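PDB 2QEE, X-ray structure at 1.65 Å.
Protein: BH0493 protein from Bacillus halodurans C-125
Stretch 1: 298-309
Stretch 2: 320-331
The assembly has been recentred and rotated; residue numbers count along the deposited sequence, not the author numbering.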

# COMPACT_ATOMS: atom_id res chain seq x y z
N PHE C 298 -7.84 16.89 -18.07
CA PHE C 298 -7.11 15.65 -18.16
C PHE C 298 -7.84 14.58 -17.35
O PHE C 298 -8.22 14.83 -16.18
N LEU C 299 -8.06 13.44 -17.99
CA LEU C 299 -8.61 12.27 -17.28
C LEU C 299 -7.42 11.37 -17.04
O LEU C 299 -6.66 11.10 -17.98
N VAL C 300 -7.21 10.88 -15.81
CA VAL C 300 -6.03 10.01 -15.57
C VAL C 300 -6.42 8.80 -14.77
O VAL C 300 -7.21 8.92 -13.82
N THR C 301 -5.89 7.66 -15.17
CA THR C 301 -5.90 6.44 -14.37
C THR C 301 -4.46 5.90 -14.39
O THR C 301 -3.74 6.08 -15.40
N MET C 302 -4.06 5.21 -13.30
CA MET C 302 -2.65 4.77 -13.22
C MET C 302 -2.60 3.30 -12.87
O MET C 302 -3.50 2.79 -12.22
N LEU C 303 -1.54 2.64 -13.33
CA LEU C 303 -1.56 1.17 -13.23
C LEU C 303 -0.92 0.60 -11.94
O LEU C 303 -1.24 -0.54 -11.54
N SER C 304 0.04 1.34 -11.39
CA SER C 304 0.79 0.83 -10.19
C SER C 304 -0.08 1.08 -8.93
O SER C 304 -0.57 2.19 -8.71
N ARG C 305 -0.11 0.07 -8.02
CA ARG C 305 -0.76 0.25 -6.73
C ARG C 305 -0.13 1.44 -6.02
O ARG C 305 -0.81 2.20 -5.31
N GLU C 306 1.18 1.62 -6.22
CA GLU C 306 1.98 2.53 -5.42
C GLU C 306 1.82 4.01 -5.88
O GLU C 306 2.32 4.94 -5.22
N ASN C 307 1.11 4.19 -7.02
CA ASN C 307 0.75 5.56 -7.47
C ASN C 307 -0.62 6.07 -6.96
O ASN C 307 -0.96 7.22 -7.18
N GLN C 308 -1.43 5.18 -6.39
CA GLN C 308 -2.88 5.53 -6.26
C GLN C 308 -3.07 6.60 -5.24
O GLN C 308 -3.80 7.56 -5.49
N HIS C 309 -2.41 6.50 -4.07
CA HIS C 309 -2.68 7.52 -3.05
C HIS C 309 -2.26 8.91 -3.55
O HIS C 309 -2.98 9.91 -3.40
N ASN C 320 -8.68 20.63 -12.92
CA ASN C 320 -8.63 20.17 -14.29
C ASN C 320 -8.14 18.71 -14.44
O ASN C 320 -7.96 18.18 -15.57
N LEU C 321 -8.03 18.02 -13.30
CA LEU C 321 -7.78 16.58 -13.27
C LEU C 321 -9.05 15.87 -12.81
O LEU C 321 -9.62 16.23 -11.75
N MET C 322 -9.45 14.86 -13.56
CA MET C 322 -10.54 13.97 -13.13
C MET C 322 -9.87 12.61 -13.13
O MET C 322 -9.39 12.15 -14.14
N ILE C 323 -9.82 11.96 -11.97
CA ILE C 323 -9.28 10.58 -11.94
C ILE C 323 -10.40 9.57 -12.11
O ILE C 323 -11.56 9.80 -11.67
N PHE C 324 -10.11 8.44 -12.76
CA PHE C 324 -11.15 7.48 -13.07
C PHE C 324 -10.66 6.05 -12.90
O PHE C 324 -9.47 5.77 -13.27
N GLY C 325 -11.50 5.24 -12.29
CA GLY C 325 -11.45 3.78 -12.44
C GLY C 325 -10.28 3.11 -11.72
O GLY C 325 -9.36 3.73 -11.19
N CYS C 326 -10.37 1.78 -11.74
CA CYS C 326 -9.35 0.95 -11.20
C CYS C 326 -8.92 0.07 -12.32
O CYS C 326 -9.57 -0.92 -12.61
N TRP C 327 -7.82 0.46 -12.95
CA TRP C 327 -7.44 -0.08 -14.23
C TRP C 327 -6.68 -1.40 -14.08
O TRP C 327 -5.64 -1.43 -13.39
N TRP C 328 -7.18 -2.43 -14.76
CA TRP C 328 -6.42 -3.65 -15.12
C TRP C 328 -5.89 -4.37 -13.86
O TRP C 328 -6.64 -5.01 -13.11
N PHE C 329 -4.61 -4.20 -13.54
CA PHE C 329 -4.04 -4.90 -12.34
C PHE C 329 -4.53 -4.29 -11.00
O PHE C 329 -4.36 -4.87 -9.94
N MET C 330 -5.20 -3.13 -11.11
CA MET C 330 -5.91 -2.49 -9.99
C MET C 330 -7.36 -3.01 -9.88
O MET C 330 -8.04 -2.73 -8.88
N ASN C 331 -7.82 -3.78 -10.87
CA ASN C 331 -9.20 -4.08 -10.93
C ASN C 331 -9.50 -5.37 -10.19
O ASN C 331 -10.11 -6.26 -10.72

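What fills the apolar centre of the contact? L303 does much of the work, with the largest area covered by the opposite stretch. Its CA-to-CB bond runs sideways, but chi1 t and chi2 p carry the end of the side chain nearer. CD1 lies over one face of the W327 ring and also reaches W328 and F329, 3.5 Å from W328 CB and 3.7 Å from F329 CD2, while L303 CB sits 3.7 Å from W327 CZ3. The three aromatic residues all point toward stretch 1, W327 and W328 with chi1 t and F329 with chi1 m, so one methyl group meets all three. M330, also pointing in, adopts m, m, p and brings its terminal methyl CE to 3.2 Å from L303 O and 3.4 Å from R305 N. That carbonyl oxygen is buried here without a polar partner.

How do the side chains pack where the two strands run side by side? The parallel pairing of F298 with L321, L299 with M322 and V300 with I323 sends side chains alternately to the two faces of the sheet. On the face shared by F298, V300, L321 and I323, the t rotamer of V300 and the t, p rotamer of L321 bring V300 CG2 within 3.3 Å of L321 CD1, a tight apolar contact. F298, chi1 m, is looser against the same leucine, with its CB 4.5 Å from L321 CD1. On the other face, L299 (m, t) places CD2 3.7 Å from M322 CG, although the end of the methionine, in t, p, p, leads away. L299 CB also lies 3.9 Å from F324 CE2, extending the packing toward the end of the strand pair.

What holds this packing in register? The backbone supplies a ladder of four hydrogen bonds: F298 N to N320 O at 2.8 Å, M322 N to F298 O at 2.9 Å, V300 N to M322 O at 3.0 Å and F324 N to V300 O at 3.1 Å. F298 and V300 each use both N and O in this ladder, while the side chains of the paired residues project to the two faces of the sheet.

Where does the contact become polar? T301 points toward stretch 2 with chi1 t and serves both chemistries. Its CB sits over the face of the F324 ring, 3.8 Å from the centroid in a CH-pi contact, while T301 OG1 donates a hydrogen bond to F324 O at 2.6 Å. Water 1 donates to T301 OG1 at 2.6 Å and to M302 O at 2.7 Å, and accepts from W327 N at 2.8 Å, thus bridging the stretches beyond the strand pairing. Q308, in m, m, brings its end nearer as well: its NE2 donates to M302 O at 2.8 Å and to S304 O at 3.0 Å, and this same nitrogen lies 3.5 Å from M330 SD, where the polar edge meets the methionine.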

# COMPACT_ATOMS: atom_id res chain seq x y z
CB PHE C 298 -5.72 15.85 -17.55
CG PHE C 298 -4.91 16.90 -18.24
CD1 PHE C 298 -4.02 16.51 -19.28
CD2 PHE C 298 -5.02 18.26 -17.92
CE1 PHE C 298 -3.27 17.47 -19.94
CE2 PHE C 298 -4.24 19.23 -18.61
CZ PHE C 298 -3.38 18.80 -19.61
CB LEU C 299 -9.62 11.57 -18.18
CG LEU C 299 -11.00 12.25 -18.28
CD1 LEU C 299 -11.65 11.79 -19.65
CD2 LEU C 299 -11.90 11.81 -17.11
CB VAL C 300 -4.95 10.80 -14.80
CG1 VAL C 300 -3.67 9.92 -14.43
CG2 VAL C 300 -4.48 12.03 -15.60
CB THR C 301 -6.95 5.42 -14.87
OG1 THR C 301 -7.25 4.46 -13.84
CG2 THR C 301 -6.54 4.66 -16.16
CB MET C 302 -1.80 5.58 -12.24
CG MET C 302 -1.67 7.05 -12.68
SD MET C 302 -0.65 8.09 -11.70
CE MET C 302 0.99 7.62 -12.46
CB LEU C 303 -0.86 0.56 -14.46
CG LEU C 303 -1.03 -0.94 -14.70
CD1 LEU C 303 -2.47 -1.45 -14.79
CD2 LEU C 303 -0.25 -1.31 -16.06
CB SER C 304 2.15 1.55 -10.08
OG SER C 304 2.79 1.20 -8.84
CB ARG C 305 -0.57 -1.01 -5.85
CG ARG C 305 -1.33 -0.92 -4.53
CD ARG C 305 -0.95 -2.15 -3.66
NE ARG C 305 -1.73 -2.05 -2.42
CZ ARG C 305 -1.37 -2.60 -1.27
NH1 ARG C 305 -0.23 -3.28 -1.21
NH2 ARG C 305 -2.19 -2.52 -0.23
CB GLU C 306 3.46 2.13 -5.44
CG GLU C 306 3.72 0.94 -4.54
CD GLU C 306 3.04 -0.34 -5.00
OE1 GLU C 306 3.18 -0.68 -6.20
OE2 GLU C 306 2.50 -1.05 -4.10
CB ASN C 307 0.73 5.64 -9.02
CG ASN C 307 2.11 5.83 -9.64
OD1 ASN C 307 2.45 5.11 -10.59
ND2 ASN C 307 2.90 6.81 -9.17
CB GLN C 308 -3.73 4.29 -5.87
CG GLN C 308 -3.63 3.14 -6.94
CD GLN C 308 -3.95 3.71 -8.39
OE1 GLN C 308 -4.80 4.59 -8.54
NE2 GLN C 308 -3.29 3.19 -9.42
CB HIS C 309 -1.96 7.15 -1.75
CG HIS C 309 -2.08 8.21 -0.70
ND1 HIS C 309 -1.16 9.21 -0.58
CD2 HIS C 309 -3.04 8.46 0.22
CE1 HIS C 309 -1.51 10.02 0.39
NE2 HIS C 309 -2.65 9.59 0.90
CB ASN C 320 -7.82 21.15 -15.18
CG ASN C 320 -6.39 21.31 -14.78
OD1 ASN C 320 -6.02 21.19 -13.60
ND2 ASN C 320 -5.54 21.65 -15.78
CB LEU C 321 -6.66 16.25 -12.24
CG LEU C 321 -6.35 14.77 -12.08
CD1 LEU C 321 -5.97 14.09 -13.42
CD2 LEU C 321 -5.24 14.64 -11.03
CB MET C 322 -11.74 13.97 -14.09
CG MET C 322 -12.84 12.95 -13.76
SD MET C 322 -13.42 13.22 -12.05
CE MET C 322 -14.32 14.74 -12.26
CB ILE C 323 -8.45 10.31 -10.64
CG1 ILE C 323 -9.35 10.26 -9.43
CG2 ILE C 323 -7.32 11.36 -10.53
CD1 ILE C 323 -8.47 10.15 -8.11
CB PHE C 324 -11.73 7.68 -14.48
CG PHE C 324 -10.78 7.30 -15.60
CD1 PHE C 324 -10.84 6.02 -16.21
CD2 PHE C 324 -9.85 8.23 -16.06
CE1 PHE C 324 -9.98 5.69 -17.28
CE2 PHE C 324 -8.97 7.91 -17.15
CZ PHE C 324 -9.07 6.60 -17.74
CB CYS C 326 -9.97 0.12 -10.06
SG CYS C 326 -10.72 1.12 -8.74
CB TRP C 327 -6.52 1.00 -14.86
CG TRP C 327 -6.05 0.75 -16.26
CD1 TRP C 327 -6.72 0.08 -17.24
CD2 TRP C 327 -4.81 1.19 -16.84
NE1 TRP C 327 -5.96 0.06 -18.40
CE2 TRP C 327 -4.79 0.74 -18.18
CE3 TRP C 327 -3.73 1.94 -16.36
CZ2 TRP C 327 -3.71 0.99 -19.05
CZ3 TRP C 327 -2.66 2.21 -17.24
CH2 TRP C 327 -2.66 1.73 -18.55
CB TRP C 328 -5.27 -3.21 -16.03
CG TRP C 328 -4.56 -4.22 -16.82
CD1 TRP C 328 -4.64 -5.60 -16.73
CD2 TRP C 328 -3.67 -3.93 -17.89
NE1 TRP C 328 -3.81 -6.17 -17.71
CE2 TRP C 328 -3.22 -5.16 -18.42
CE3 TRP C 328 -3.19 -2.74 -18.45
CZ2 TRP C 328 -2.31 -5.22 -19.48
CZ3 TRP C 328 -2.30 -2.80 -19.51
CH2 TRP C 328 -1.87 -4.04 -20.01
CB PHE C 329 -2.53 -4.92 -12.39
CG PHE C 329 -1.99 -5.54 -13.64
CD1 PHE C 329 -2.38 -6.80 -14.02
CD2 PHE C 329 -1.08 -4.83 -14.43
CE1 PHE C 329 -1.88 -7.34 -15.19
CE2 PHE C 329 -0.58 -5.36 -15.59
CZ PHE C 329 -0.97 -6.59 -15.98
CB MET C 330 -5.98 -0.96 -10.13
CG MET C 330 -4.63 -0.20 -10.31
SD MET C 330 -3.63 -0.24 -8.80
CE MET C 330 -2.78 -1.79 -9.02
CB ASN C 331 -9.68 -4.06 -12.40
CG ASN C 331 -11.19 -3.96 -12.55
OD1 ASN C 331 -11.89 -3.72 -11.61
ND2 ASN C 331 -11.69 -4.18 -13.77
O HOH W 1 -6.23 2.64 -12.22